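Local structure of uncharacterized protein Rv2277c (Mycobacterium tuberculosis, 5VUG) at residues Val172-Leu183 with Pro194-Glu205. The protein is uncharacterized but has the TIM-barrel fold of glycerophosphodiester phosphodiesterases and probably hydrolyses phosphoric diesters. Numbering follows the deposited sequence.
Sequences VAESRDVTRQRL and PQPDPGKWAGFE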
loop_
_atom_site.group_PDB
_atom_site.type_symbol
_atom_site.label_atom_id
_atom_site.label_comp_id
_atom_site.label_asym_id
_atom_site.label_seq_id
_atom_site.Cartn_x
_atom_site.Cartn_y
_atom_site.Cartn_z
ATOM N N VAL A 172 -3.094 18.832 -20.279
ATOM C CA VAL A 172 -2.777 17.459 -19.894
ATOM C C VAL A 172 -3.052 17.259 -18.407
ATOM O O VAL A 172 -2.625 18.067 -17.572
ATOM C CB VAL A 172 -1.316 17.106 -20.241
ATOM C CG1 VAL A 172 -1.022 15.650 -19.929
ATOM C CG2 VAL A 172 -1.004 17.440 -21.722
ATOM N N ALA A 173 -3.754 16.179 -18.076
ATOM C CA ALA A 173 -3.964 15.832 -16.677
ATOM C C ALA A 173 -2.645 15.444 -16.016
ATOM O O ALA A 173 -1.687 15.018 -16.670
ATOM C CB ALA A 173 -4.942 14.664 -16.555
ATOM N N GLU A 174 -2.606 15.598 -14.694
ATOM C CA GLU A 174 -1.482 15.093 -13.920
ATOM C C GLU A 174 -1.282 13.609 -14.213
ATOM O O GLU A 174 -2.248 12.863 -14.388
ATOM C CB GLU A 174 -1.766 15.293 -12.432
ATOM C CG GLU A 174 -0.692 14.711 -11.549
ATOM C CD GLU A 174 -0.764 15.218 -10.139
ATOM O OE1 GLU A 174 -1.586 14.684 -9.362
ATOM O OE2 GLU A 174 0.005 16.156 -9.821
ATOM N N SER A 175 -0.019 13.176 -14.271
ATOM C CA SER A 175 0.243 11.758 -14.495
ATOM C C SER A 175 -0.324 10.917 -13.352
ATOM O O SER A 175 -0.363 11.337 -12.188
ATOM C CB SER A 175 1.743 11.492 -14.626
ATOM O OG SER A 175 2.372 11.573 -13.366
ATOM N N ARG A 176 -0.779 9.712 -13.692
ATOM C CA ARG A 176 -1.327 8.840 -12.658
ATOM C C ARG A 176 -0.272 8.491 -11.608
ATOM O O ARG A 176 -0.586 8.393 -10.417
ATOM C CB ARG A 176 -1.942 7.587 -13.283
ATOM C CG ARG A 176 -2.661 6.680 -12.290
ATOM C CD ARG A 176 -3.425 5.602 -13.025
ATOM N NE ARG A 176 -4.219 4.752 -12.140
ATOM C CZ ARG A 176 -5.550 4.751 -12.111
ATOM N NH1 ARG A 176 -6.250 5.565 -12.903
ATOM N NH2 ARG A 176 -6.185 3.929 -11.293
ATOM N N ASP A 177 0.988 8.319 -12.023
ATOM C CA ASP A 177 2.041 8.032 -11.048
ATOM C C ASP A 177 2.089 9.088 -9.949
ATOM O O ASP A 177 2.222 8.759 -8.763
ATOM C CB ASP A 177 3.415 7.953 -11.722
ATOM C CG ASP A 177 3.608 6.695 -12.555
ATOM O OD1 ASP A 177 2.846 5.724 -12.380
ATOM O OD2 ASP A 177 4.557 6.676 -13.376
ATOM N N VAL A 178 1.998 10.366 -10.325
ATOM C CA VAL A 178 2.102 11.439 -9.337
ATOM C C VAL A 178 0.844 11.509 -8.477
ATOM O O VAL A 178 0.916 11.617 -7.244
ATOM C CB VAL A 178 2.406 12.779 -10.033
ATOM C CG1 VAL A 178 2.330 13.931 -9.029
ATOM C CG2 VAL A 178 3.787 12.731 -10.689
ATOM N N THR A 179 -0.329 11.450 -9.111
ATOM C CA THR A 179 -1.583 11.445 -8.359
ATOM C C THR A 179 -1.606 10.314 -7.339
ATOM O O THR A 179 -1.942 10.525 -6.164
ATOM C CB THR A 179 -2.759 11.301 -9.330
ATOM O OG1 THR A 179 -2.835 12.460 -10.168
ATOM C CG2 THR A 179 -4.083 11.134 -8.567
ATOM N N ARG A 180 -1.238 9.102 -7.771
ATOM C CA ARG A 180 -1.254 7.948 -6.871
ATOM C C ARG A 180 -0.277 8.127 -5.715
ATOM O O ARG A 180 -0.587 7.770 -4.570
ATOM C CB ARG A 180 -0.923 6.666 -7.644
ATOM C CG ARG A 180 -1.085 5.376 -6.822
ATOM C CD ARG A 180 -0.698 4.109 -7.607
ATOM N NE ARG A 180 0.645 4.255 -8.162
ATOM C CZ ARG A 180 0.921 4.397 -9.456
ATOM N NH1 ARG A 180 -0.050 4.350 -10.367
ATOM N NH2 ARG A 180 2.176 4.579 -9.841
ATOM N N GLN A 181 0.917 8.654 -5.998
ATOM C CA GLN A 181 1.901 8.892 -4.947
ATOM C C GLN A 181 1.364 9.864 -3.902
ATOM O O GLN A 181 1.493 9.632 -2.695
ATOM C CB GLN A 181 3.178 9.448 -5.567
ATOM C CG GLN A 181 4.282 9.656 -4.555
ATOM C CD GLN A 181 4.879 8.345 -4.106
ATOM O OE1 GLN A 181 5.447 7.601 -4.911
ATOM N NE2 GLN A 181 4.740 8.040 -2.826
ATOM N N ARG A 182 0.752 10.965 -4.353
ATOM C CA ARG A 182 0.240 11.950 -3.409
ATOM C C ARG A 182 -0.896 11.368 -2.576
ATOM O O ARG A 182 -0.955 11.588 -1.359
ATOM C CB ARG A 182 -0.208 13.217 -4.143
ATOM C CG ARG A 182 -0.304 14.417 -3.215
ATOM C CD ARG A 182 -0.775 15.698 -3.898
ATOM N NE ARG A 182 0.127 16.184 -4.944
ATOM C CZ ARG A 182 -0.088 16.028 -6.247
ATOM N NH1 ARG A 182 -1.171 15.385 -6.672
ATOM N NH2 ARG A 182 0.777 16.509 -7.124
ATOM N N LEU A 183 -1.789 10.598 -3.206
ATOM C CA LEU A 183 -2.905 10.006 -2.473
ATOM C C LEU A 183 -2.418 9.003 -1.442
ATOM O O LEU A 183 -2.936 8.958 -0.320
ATOM C CB LEU A 183 -3.859 9.312 -3.441
ATOM C CG LEU A 183 -4.752 10.238 -4.263
ATOM C CD1 LEU A 183 -5.437 9.407 -5.336
ATOM C CD2 LEU A 183 -5.771 10.964 -3.360
ATOM N N PRO A 194 4.061 14.505 -3.391
ATOM C CA PRO A 194 4.678 15.776 -3.789
ATOM C C PRO A 194 3.688 16.938 -3.721
ATOM O O PRO A 194 2.497 16.716 -3.496
ATOM C CB PRO A 194 5.115 15.516 -5.234
ATOM C CG PRO A 194 4.193 14.468 -5.721
ATOM C CD PRO A 194 3.900 13.589 -4.535
ATOM N N GLN A 195 4.179 18.160 -3.885
ATOM C CA GLN A 195 3.301 19.310 -3.811
ATOM C C GLN A 195 2.295 19.272 -4.958
ATOM O O GLN A 195 2.526 18.619 -5.981
ATOM C CB GLN A 195 4.115 20.597 -3.862
ATOM C CG GLN A 195 4.803 20.930 -2.545
ATOM C CD GLN A 195 5.835 22.028 -2.701
ATOM O OE1 GLN A 195 5.541 23.207 -2.506
ATOM N NE2 GLN A 195 7.055 21.644 -3.063
ATOM N N PRO A 196 1.152 19.943 -4.800
ATOM C CA PRO A 196 0.185 20.006 -5.899
ATOM C C PRO A 196 0.821 20.573 -7.156
ATOM O O PRO A 196 1.793 21.333 -7.104
ATOM C CB PRO A 196 -0.897 20.948 -5.363
ATOM C CG PRO A 196 -0.812 20.807 -3.886
ATOM C CD PRO A 196 0.642 20.585 -3.577
ATOM N N ASP A 197 0.268 20.183 -8.299
ATOM C CA ASP A 197 0.727 20.697 -9.578
ATOM C C ASP A 197 -0.303 21.707 -10.055
ATOM O O ASP A 197 -1.401 21.307 -10.472
ATOM C CB ASP A 197 0.857 19.551 -10.578
ATOM C CG ASP A 197 1.664 19.932 -11.803
ATOM O OD1 ASP A 197 1.985 21.127 -11.963
ATOM O OD2 ASP A 197 1.988 19.032 -12.602
ATOM N N PRO A 198 -0.008 23.006 -10.018
ATOM C CA PRO A 198 -1.069 24.014 -10.139
ATOM C C PRO A 198 -1.906 23.880 -11.402
ATOM O O PRO A 198 -1.388 23.694 -12.505
ATOM C CB PRO A 198 -0.296 25.335 -10.125
ATOM C CG PRO A 198 0.921 25.022 -9.307
ATOM C CD PRO A 198 1.291 23.612 -9.670
ATOM N N GLY A 199 -3.221 23.990 -11.221
ATOM C CA GLY A 199 -4.147 24.053 -12.325
ATOM C C GLY A 199 -4.516 22.728 -12.961
ATOM O O GLY A 199 -5.405 22.707 -13.823
ATOM N N LYS A 200 -3.892 21.623 -12.560
ATOM C CA LYS A 200 -4.051 20.358 -13.270
ATOM C C LYS A 200 -5.262 19.582 -12.773
ATOM O O LYS A 200 -5.627 19.649 -11.594
ATOM C CB LYS A 200 -2.817 19.477 -13.070
ATOM C CG LYS A 200 -1.558 20.042 -13.655
ATOM C CD LYS A 200 -1.191 19.262 -14.870
ATOM C CE LYS A 200 0.026 19.825 -15.551
ATOM N NZ LYS A 200 -0.039 19.509 -17.001
ATOM N N TRP A 201 -5.863 18.819 -13.686
ATOM C CA TRP A 201 -6.806 17.772 -13.312
ATOM C C TRP A 201 -6.058 16.546 -12.803
ATOM O O TRP A 201 -4.999 16.178 -13.326
ATOM C CB TRP A 201 -7.640 17.342 -14.523
ATOM C CG TRP A 201 -8.864 18.166 -14.753
ATOM C CD1 TRP A 201 -9.001 19.197 -15.632
ATOM C CD2 TRP A 201 -10.127 18.032 -14.087
ATOM N NE1 TRP A 201 -10.272 19.723 -15.554
ATOM C CE2 TRP A 201 -10.984 19.021 -14.616
ATOM C CE3 TRP A 201 -10.619 17.172 -13.089
ATOM C CZ2 TRP A 201 -12.305 19.176 -14.187
ATOM C CZ3 TRP A 201 -11.935 17.334 -12.658
ATOM C CH2 TRP A 201 -12.761 18.327 -13.206
ATOM N N ALA A 202 -6.626 15.905 -11.786
ATOM C CA ALA A 202 -6.166 14.608 -11.314
ATOM C C ALA A 202 -7.392 13.749 -11.055
ATOM O O ALA A 202 -8.464 14.273 -10.749
ATOM C CB ALA A 202 -5.367 14.731 -10.014
ATOM N N GLY A 203 -7.236 12.429 -11.185
ATOM C CA GLY A 203 -8.343 11.522 -10.947
ATOM C C GLY A 203 -7.885 10.193 -10.381
ATOM O O GLY A 203 -6.734 9.788 -10.549
ATOM N N PHE A 204 -8.801 9.525 -9.678
ATOM C CA PHE A 204 -8.523 8.193 -9.158
ATOM C C PHE A 204 -9.839 7.588 -8.705
ATOM O O PHE A 204 -10.760 8.319 -8.339
ATOM C CB PHE A 204 -7.544 8.224 -7.975
ATOM C CG PHE A 204 -6.678 7.003 -7.881
ATOM C CD1 PHE A 204 -5.569 6.862 -8.699
ATOM C CD2 PHE A 204 -6.963 6.001 -6.969
ATOM C CE1 PHE A 204 -4.761 5.737 -8.614
ATOM C CE2 PHE A 204 -6.158 4.868 -6.876
ATOM C CZ PHE A 204 -5.055 4.741 -7.703
ATOM N N GLU A 205 -9.903 6.253 -8.730
ATOM C CA GLU A 205 -11.068 5.513 -8.254
ATOM C C GLU A 205 -11.368 5.823 -6.790
ATOM O O GLU A 205 -10.466 6.044 -5.980
ATOM C CB GLU A 205 -10.813 4.004 -8.368
ATOM C CG GLU A 205 -10.971 3.409 -9.760
ATOM C CD GLU A 205 -9.818 3.696 -10.710
ATOM O OE1 GLU A 205 -8.811 4.310 -10.308
ATOM O OE2 GLU A 205 -9.933 3.294 -11.889
HETATM O O HOH W 1 -5.028 19.203 -16.429
HETATM O O HOH W 2 -1.654 21.012 -18.931
HETATM O O HOH W 3 0.835 16.302 -16.416
HETATM O O HOH W 4 -4.198 12.118 -12.495
HETATM O O HOH W 5 2.050 16.542 -11.559
HETATM O O HOH W 6 -8.567 4.059 -13.812
#
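Arg182 reaches from helix 176-189 to the loop that leads into strand 201-205, in a beta-alpha-beta unit of the TIM barrel. Its long chain is bent at chi3, and the guanidinium spends its nitrogens on two kinds of acceptor. Its NE donates to Pro194 O (2.8 Å) and its NH2 to Gln195 O, both approached from above their carbonyl planes. NH1 and NH2 grip Glu174 end-on, with both carboxylate oxygens close to the guanidinium plane, and NH1 meets the syn lone pair of OE1 at 2.8 Å. Thr179 OG1 donates to the anti lone pair of that same OE1, so the buried carboxylate is fixed in rotation, and Phe238 adds a cation-pi contact to Arg182.

Packing is tight beneath this network. Ala202, small enough to let the helix come close, puts CB 3.4 Å from Thr179 OG1, while Leu183 CD1 packs on Phe204 CB at 3.6 Å. Glu174 N donates to Trp201 O (2.8 Å), tying the turn before the helix to the strand.

The loop side is looser and wetter. A water bridges Glu174 OE2 and Asp197 OD2, which probably eases the nearness of two acids, and the long chain of Lys200 sends NZ to Val172 O and to a second water.

At the C-terminal end of the strand, Arg176 is extended, with CG anti to the backbone N (chi1 -174°), which brings one face of its guanidinium against CD1 and CE1 of Phe204, the two planes 35° apart. Its NE also pairs with Glu214 of the second subunit, and NH2 meets Glu205 OE1 at 2.8 Å, 25° out of the carboxylate plane.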